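Local coordinates for peptidoglycan-recognition protein-LC isoform LCa (Drosophila melanogaster, PDB 2F2L), which acts as a cell-surface pattern-recognition receptor that senses Gram-negative peptidoglycan and activates the imd/Relish immune pathway, at residues W8-P13 and L49-D54; E35-S38 and I42-L45. All coordinates share one frame; numbering follows the deposited sequence.

Contact 1: residues W8-P13 and L49-D54; sequences WLAQPP and LLQTYD. With MLD (glcnac(beta1-4)-murnac(1,6-anhydro)-L-ala-gamma-D-glu-meso-a2pm-D-ala), chain G.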
loop_
_atom_site.group_PDB
_atom_site.type_symbol
_atom_site.label_atom_id
_atom_site.label_comp_id
_atom_site.label_asym_id
_atom_site.label_seq_id
_atom_site.Cartn_x
_atom_site.Cartn_y
_atom_site.Cartn_z
ATOM N N TRP A 8 -5.171 -1.410 -3.777
ATOM C CA TRP A 8 -4.368 -0.249 -3.319
ATOM C C TRP A 8 -3.064 -0.637 -2.609
ATOM O O TRP A 8 -2.410 0.176 -1.958
ATOM C CB TRP A 8 -5.203 0.800 -2.556
ATOM C CG TRP A 8 -5.913 0.386 -1.292
ATOM C CD1 TRP A 8 -7.217 0.014 -1.174
ATOM C CD2 TRP A 8 -5.380 0.408 0.043
ATOM N NE1 TRP A 8 -7.533 -0.228 0.149
ATOM C CE2 TRP A 8 -6.419 -0.004 0.914
ATOM C CE3 TRP A 8 -4.119 0.716 0.587
ATOM C CZ2 TRP A 8 -6.230 -0.114 2.308
ATOM C CZ3 TRP A 8 -3.936 0.602 1.953
ATOM C CH2 TRP A 8 -4.988 0.199 2.800
ATOM N N LEU A 9 -2.652 -1.884 -2.810
ATOM C CA LEU A 9 -1.351 -2.349 -2.346
ATOM C C LEU A 9 -1.275 -2.383 -0.822
ATOM O O LEU A 9 -0.213 -2.248 -0.242
ATOM C CB LEU A 9 -0.249 -1.470 -2.961
ATOM C CG LEU A 9 1.086 -2.037 -3.403
ATOM C CD1 LEU A 9 0.909 -3.330 -4.197
ATOM C CD2 LEU A 9 1.830 -0.995 -4.229
ATOM N N ALA A 10 -2.422 -2.611 -0.181
ATOM C CA ALA A 10 -2.490 -2.661 1.261
ATOM C C ALA A 10 -1.493 -3.655 1.863
ATOM O O ALA A 10 -1.384 -4.805 1.426
ATOM C CB ALA A 10 -3.914 -3.013 1.708
ATOM N N GLN A 11 -0.776 -3.177 2.869
ATOM C CA GLN A 11 0.043 -4.003 3.749
ATOM C C GLN A 11 -0.902 -4.853 4.599
ATOM O O GLN A 11 -1.925 -4.351 5.067
ATOM C CB GLN A 11 0.840 -3.057 4.656
ATOM C CG GLN A 11 2.050 -3.629 5.276
ATOM C CD GLN A 11 2.854 -2.583 6.030
ATOM O OE1 GLN A 11 3.134 -1.496 5.506
ATOM N NE2 GLN A 11 3.262 -2.923 7.244
ATOM N N PRO A 12 -0.598 -6.146 4.778
ATOM C CA PRO A 12 -1.459 -6.909 5.662
ATOM C C PRO A 12 -1.341 -6.375 7.100
ATOM O O PRO A 12 -0.283 -5.857 7.457
ATOM C CB PRO A 12 -0.883 -8.329 5.569
ATOM C CG PRO A 12 0.493 -8.138 5.145
ATOM C CD PRO A 12 0.478 -6.980 4.230
ATOM N N PRO A 13 -2.429 -6.431 7.889
ATOM C CA PRO A 13 -2.390 -5.974 9.280
ATOM C C PRO A 13 -1.276 -6.606 10.101
ATOM O O PRO A 13 -0.889 -7.765 9.879
ATOM C CB PRO A 13 -3.748 -6.410 9.834
ATOM C CG PRO A 13 -4.624 -6.439 8.672
ATOM C CD PRO A 13 -3.772 -6.888 7.516
ATOM N N LEU A 49 -0.309 5.572 1.179
ATOM C CA LEU A 49 0.544 6.405 2.022
ATOM C C LEU A 49 -0.053 6.692 3.409
ATOM O O LEU A 49 0.681 6.771 4.387
ATOM C CB LEU A 49 0.904 7.705 1.313
ATOM C CG LEU A 49 1.707 7.539 0.019
ATOM C CD1 LEU A 49 2.158 8.917 -0.468
ATOM C CD2 LEU A 49 2.887 6.606 0.203
ATOM N N LEU A 50 -1.366 6.886 3.489
ATOM C CA LEU A 50 -2.049 6.992 4.793
ATOM C C LEU A 50 -1.893 5.733 5.637
ATOM O O LEU A 50 -1.771 5.819 6.861
ATOM C CB LEU A 50 -3.548 7.282 4.613
ATOM C CG LEU A 50 -3.884 8.743 4.314
ATOM C CD1 LEU A 50 -5.273 8.873 3.615
ATOM C CD2 LEU A 50 -3.841 9.542 5.581
ATOM N N GLN A 51 -1.926 4.566 4.987
ATOM C CA GLN A 51 -1.761 3.316 5.713
ATOM C C GLN A 51 -0.399 3.277 6.368
ATOM O O GLN A 51 -0.282 2.934 7.516
ATOM C CB GLN A 51 -1.930 2.075 4.838
ATOM C CG GLN A 51 -1.924 0.799 5.692
ATOM C CD GLN A 51 -1.877 -0.471 4.902
ATOM O OE1 GLN A 51 -1.225 -0.548 3.848
ATOM N NE2 GLN A 51 -2.519 -1.521 5.441
ATOM N N THR A 52 0.638 3.611 5.630
ATOM C CA THR A 52 1.969 3.712 6.222
ATOM C C THR A 52 2.031 4.687 7.385
ATOM O O THR A 52 2.616 4.379 8.411
ATOM C CB THR A 52 3.012 4.068 5.157
ATOM O OG1 THR A 52 3.210 2.909 4.348
ATOM C CG2 THR A 52 4.337 4.482 5.785
ATOM N N TYR A 53 1.454 5.872 7.208
ATOM C CA TYR A 53 1.411 6.854 8.256
ATOM C C TYR A 53 0.713 6.288 9.492
ATOM O O TYR A 53 1.216 6.384 10.606
ATOM C CB TYR A 53 0.701 8.131 7.786
ATOM C CG TYR A 53 0.732 9.195 8.841
ATOM C CD1 TYR A 53 1.818 10.046 8.967
ATOM C CD2 TYR A 53 -0.304 9.312 9.764
ATOM C CE1 TYR A 53 1.861 11.015 9.973
ATOM C CE2 TYR A 53 -0.277 10.271 10.749
ATOM C CZ TYR A 53 0.799 11.107 10.852
ATOM O OH TYR A 53 0.808 12.033 11.856
ATOM N N ASP A 54 -0.441 5.681 9.287
ATOM C CA ASP A 54 -1.196 5.116 10.403
ATOM C C ASP A 54 -0.449 4.016 11.137
ATOM O O ASP A 54 -0.492 3.954 12.373
ATOM C CB ASP A 54 -2.550 4.606 9.936
ATOM C CG ASP A 54 -3.503 5.735 9.592
ATOM O OD1 ASP A 54 -3.115 6.916 9.777
ATOM O OD2 ASP A 54 -4.642 5.438 9.175
HETATM C CAA MLD G . 6.797 -1.569 5.474
HETATM C CAB MLD G . 7.642 -0.599 4.664
HETATM O OAC MLD G . 8.622 -0.991 4.043
HETATM N N2 MLD G . 7.222 0.663 4.691
HETATM C C2 MLD G . 7.897 1.767 4.019
HETATM C C3 MLD G . 8.112 2.862 5.067
HETATM O O3 MLD G . 8.913 2.412 6.178
HETATM C C4 MLD G . 8.668 4.129 4.426
HETATM O O4 MLD G . 8.652 5.139 5.419
HETATM C C5 MLD G . 7.762 4.554 3.265
HETATM C C6 MLD G . 8.256 5.751 2.432
HETATM O O6 MLD G . 7.177 6.159 1.541
HETATM O O5 MLD G . 7.717 3.471 2.340
HETATM C C1 MLD G . 7.051 2.307 2.881
HETATM O O1 MLD G . 6.979 1.331 1.875
HETATM C CA4 MLD G . 6.010 1.676 0.856
HETATM C CA5 MLD G . 4.539 1.525 1.241
HETATM O OA5 MLD G . 3.796 0.569 0.410
HETATM C CA6 MLD G . 3.985 2.821 0.759
HETATM O OA6 MLD G . 3.779 2.613 -0.624
HETATM C CA1 MLD G . 3.932 1.185 -0.881
HETATM C CA2 MLD G . 5.348 0.950 -1.429
HETATM N NAD MLD G . 5.355 -0.254 -2.288
HETATM C CAE MLD G . 5.773 -0.238 -3.541
HETATM C CAF MLD G . 5.682 -1.575 -4.248
HETATM O OAG MLD G . 6.221 0.757 -4.111
HETATM C CA3 MLD G . 6.352 0.745 -0.297
HETATM O OAH MLD G . 7.730 1.033 -0.723
HETATM C CAI MLD G . 8.513 -0.143 -1.046
HETATM C CAJ MLD G . 9.263 -0.687 0.147
HETATM C CAL MLD G . 9.538 0.221 -2.140
HETATM O OAM MLD G . 10.330 -0.651 -2.479
HETATM N N MLD G . 9.511 1.442 -2.676
HETATM C CA MLD G . 10.411 1.888 -3.747
HETATM C CB MLD G . 9.704 1.534 -5.060
HETATM C C MLD G . 10.525 3.419 -3.637
HETATM O O MLD G . 9.507 4.113 -3.589
HETATM N NAN MLD G . 11.771 3.879 -3.570
HETATM C CAO MLD G . 12.149 5.297 -3.459
HETATM C CAP MLD G . 13.207 5.515 -2.330
HETATM O OBA MLD G . 13.868 6.553 -2.410
HETATM O OAQ MLD G . 13.373 4.648 -1.437
HETATM C CBB MLD G . 12.859 5.720 -4.741
HETATM C CBC MLD G . 11.977 5.775 -5.976
HETATM C CBD MLD G . 12.813 6.299 -7.157
HETATM O OBE MLD G . 14.038 6.170 -7.188
HETATM N NBF MLD G . 12.126 6.888 -8.113
HETATM C CBG MLD G . 12.771 7.442 -9.310
HETATM C CBH MLD G . 13.625 8.667 -8.923
HETATM O OBI MLD G . 13.194 9.523 -8.152
HETATM N NBJ MLD G . 14.847 8.691 -9.451
HETATM C CBK MLD G . 15.820 9.785 -9.229
HETATM C CBL MLD G . 16.240 10.334 -10.597
HETATM C CBM MLD G . 17.096 9.347 -8.479
HETATM O OBO MLD G . 17.444 8.139 -8.546
HETATM O OBN MLD G . 17.710 10.254 -7.864
HETATM C CBP MLD G . 11.679 7.794 -10.334
HETATM C CBQ MLD G . 12.259 8.009 -11.744
HETATM C CBR MLD G . 11.144 8.205 -12.775
HETATM C CBS MLD G . 11.583 7.879 -14.204
HETATM C CBT MLD G . 11.725 6.359 -14.359
HETATM O OBV MLD G . 10.671 5.703 -14.407
HETATM O OBU MLD G . 12.878 5.888 -14.434
HETATM N NBW MLD G . 12.864 8.536 -14.492
HETATM O O HOH W 1 4.076 0.831 6.033
#
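Gln51 of helix 40-57 reaches across to Gln11 and Trp8 in the loop that follows strand 2-3, and its amide pairs with the backbone there much as a neighbouring strand would. This is the PGRP (amidase 2) fold of the receptor's extracellular domain, in which the N-terminal segment packs against helix 40-57. With CG anti to the backbone N (chi1 -173°) and the chain extended beyond it, the Gln51 amide is carried straight out from the helix. There it takes both backbone polar groups of Gln11, its N-H and its carbonyl: Gln11 N donates to Gln51 OE1 at 2.8 Å, in the carbonyl plane and on a lone pair, while Gln51 NE2 donates to Gln11 O at 2.9 Å with its partner tilted 21° from the Gln51 amide plane. The pair fixes which way round the buried amide sits, and a further bond from NE2 to Asp62 reinforces that choice.

The Trp8 indole crosses the Gln51 chain at about a right angle, ring and amide planes 65° apart. Its CZ3 lies 3.5 Å from Gln51 OE1. Ala10 CB lies 3.5 Å above one face of the Trp8 ring, offset toward its rim, and the indole NE1 is bonded to Val77 O.

This chain adds one wall to the peptidoglycan site, Gln11 OE1 touching the acetyl methyl CAA of MLD; His32, His55 and Tyr66 of the isoform LCx chain are among the residues bonding the ligand. Arg48 bonds to Gln11 OE1 and to the carbonyl of Leu9, tying helix and loop together beside the ligand. Between the segments a water donates to Gln11 OE1 at 2.6 Å, accepts from Thr52 OG1 at 2.8 Å and takes a weak bond from MLD N2.

Contact 2: residues E35-S38 and I42-L45; sequences ENCS and ICVL. With NAG (2-acetamido-2-deoxy-beta-D-glucopyranose), chain C.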
loop_
_atom_site.group_PDB
_atom_site.type_symbol
_atom_site.label_atom_id
_atom_site.label_comp_id
_atom_site.label_asym_id
_atom_site.label_seq_id
_atom_site.Cartn_x
_atom_site.Cartn_y
_atom_site.Cartn_z
ATOM N N GLU A 35 -3.539 15.478 1.154
ATOM C CA GLU A 35 -3.950 15.998 -0.147
ATOM C C GLU A 35 -5.107 15.164 -0.683
ATOM O O GLU A 35 -5.253 14.004 -0.319
ATOM C CB GLU A 35 -2.788 15.969 -1.142
ATOM C CG GLU A 35 -1.893 17.195 -1.066
ATOM C CD GLU A 35 -0.522 16.970 -1.671
ATOM O OE1 GLU A 35 -0.203 17.607 -2.702
ATOM O OE2 GLU A 35 0.245 16.155 -1.111
ATOM N N ASN A 36 -5.937 15.757 -1.528
ATOM C CA ASN A 36 -7.095 15.056 -2.064
ATOM C C ASN A 36 -6.714 14.252 -3.319
ATOM O O ASN A 36 -5.532 14.056 -3.601
ATOM C CB ASN A 36 -8.264 16.034 -2.297
ATOM C CG ASN A 36 -8.047 16.955 -3.474
ATOM O OD1 ASN A 36 -6.971 16.988 -4.067
ATOM N ND2 ASN A 36 -9.089 17.719 -3.819
ATOM N N CYS A 37 -7.706 13.764 -4.050
ATOM C CA CYS A 37 -7.456 12.957 -5.246
ATOM C C CYS A 37 -8.684 12.996 -6.163
ATOM O O CYS A 37 -9.804 13.083 -5.689
ATOM C CB CYS A 37 -7.112 11.516 -4.835
ATOM S SG CYS A 37 -8.372 10.657 -3.863
ATOM N N SER A 38 -8.473 12.976 -7.477
ATOM C CA SER A 38 -9.583 13.015 -8.418
ATOM C C SER A 38 -9.607 11.855 -9.397
ATOM O O SER A 38 -10.476 11.806 -10.267
ATOM C CB SER A 38 -9.535 14.325 -9.192
ATOM O OG SER A 38 -8.376 14.372 -10.000
ATOM N N ILE A 42 -4.441 8.291 -8.215
ATOM C CA ILE A 42 -3.968 9.202 -7.173
ATOM C C ILE A 42 -4.602 8.866 -5.826
ATOM O O ILE A 42 -3.943 8.958 -4.792
ATOM C CB ILE A 42 -4.214 10.675 -7.545
ATOM C CG1 ILE A 42 -3.497 11.031 -8.861
ATOM C CG2 ILE A 42 -3.785 11.596 -6.404
ATOM C CD1 ILE A 42 -2.011 10.695 -8.915
ATOM N N CYS A 43 -5.876 8.476 -5.826
ATOM C CA CYS A 43 -6.523 8.038 -4.584
ATOM C C CYS A 43 -5.809 6.838 -3.985
ATOM O O CYS A 43 -5.611 6.781 -2.777
ATOM C CB CYS A 43 -7.996 7.713 -4.803
ATOM S SG CYS A 43 -9.054 9.165 -5.143
ATOM N N VAL A 44 -5.429 5.886 -4.829
ATOM C CA VAL A 44 -4.660 4.739 -4.386
ATOM C C VAL A 44 -3.359 5.188 -3.697
ATOM O O VAL A 44 -3.016 4.660 -2.651
ATOM C CB VAL A 44 -4.378 3.742 -5.550
ATOM C CG1 VAL A 44 -3.169 2.839 -5.253
ATOM C CG2 VAL A 44 -5.622 2.881 -5.830
ATOM N N LEU A 45 -2.657 6.152 -4.294
ATOM C CA LEU A 45 -1.463 6.749 -3.686
ATOM C C LEU A 45 -1.785 7.327 -2.321
ATOM O O LEU A 45 -1.070 7.085 -1.331
ATOM C CB LEU A 45 -0.895 7.858 -4.581
ATOM C CG LEU A 45 0.442 8.474 -4.153
ATOM C CD1 LEU A 45 1.524 7.410 -4.084
ATOM C CD2 LEU A 45 0.840 9.575 -5.115
HETATM C C1 NAG C . -8.750 18.675 -4.844
HETATM C C2 NAG C . -10.079 18.962 -5.541
HETATM C C3 NAG C . -9.910 20.134 -6.505
HETATM C C4 NAG C . -9.290 21.322 -5.779
HETATM C C5 NAG C . -7.952 20.873 -5.207
HETATM C C6 NAG C . -7.203 22.012 -4.512
HETATM C C7 NAG C . -11.557 17.027 -6.065
HETATM C C8 NAG C . -12.376 17.336 -4.866
HETATM N N2 NAG C . -10.484 17.778 -6.295
HETATM O O3 NAG C . -11.156 20.477 -7.069
HETATM O O4 NAG C . -9.129 22.407 -6.671
HETATM O O5 NAG C . -8.208 19.843 -4.263
HETATM O O6 NAG C . -7.968 22.505 -3.434
HETATM O O7 NAG C . -11.893 16.084 -6.798
#
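Cys37 and Cys43 are joined by a disulfide that staples the loop leading out of strand 24-31 to the first turns of helix 40-57. Cys37 SG and Cys43 SG lie 2.1 Å apart, and the torsion about the S-S bond is 91°, close to the value a relaxed disulfide adopts. The two halves reach the bridge differently. Cys37 places its SG between its own backbone N and carbonyl carbon (chi1 59°), whereas Cys43 sets its SG beside the backbone N and anti to the carbonyl carbon. The backbones come close as a result: Cys37 CA and Cys43 CA are 5.1 Å apart.

Next to the sulfurs, Ile42 supplies the other side-chain contact. Its CG2 branch, anti to the backbone N, meets Cys37 CB at 3.7 Å and also approaches Asn36 O, while the far end of the isoleucine leads away from the loop, and the residue packs on Ser58 of the isoform LCx chain. Further out, both cysteines are buried, with Ile103 against Cys37 and Asp72 and Tyr76 against Cys43. The carbonyl of Asn36 accepts a hydrogen bond from Arg46 NE, a second link from this loop to the same helix.

Asn36 sets its CB away from the helix and carries an N-linked glycan, Asn36 ND2 being bonded to NAG C1 at 1.4 Å. The acetamido oxygen of the sugar, NAG O7, comes back to within 3.8 Å of Ser38 CB. The covalent cross-link at Cys37 is thus next in sequence to the glycosylated asparagine; both modifications are consistent with an extracellular domain matured in the oxidising secretory pathway.

Overall arrangement
From the N terminus the chain passes through strand 2-3 and enters the loop holding residues 8-13, which waits for its partner until helix 40-57. Before that partner arrives, strand 24-31 runs through the mixed sheet and leads into 35-38, which contact 2 ties to 42-45 in a short loop of three intervening residues. Contact 1 then closes the larger loop with 49-54, so contact 2 is nested inside it. Both use the same helix, one near its start beside the glycan, the other farther along at the ligand pocket. Their centres are 14 Å apart, and they touch where Trp8 CA meets Val44 CG1 at 3.8 Å.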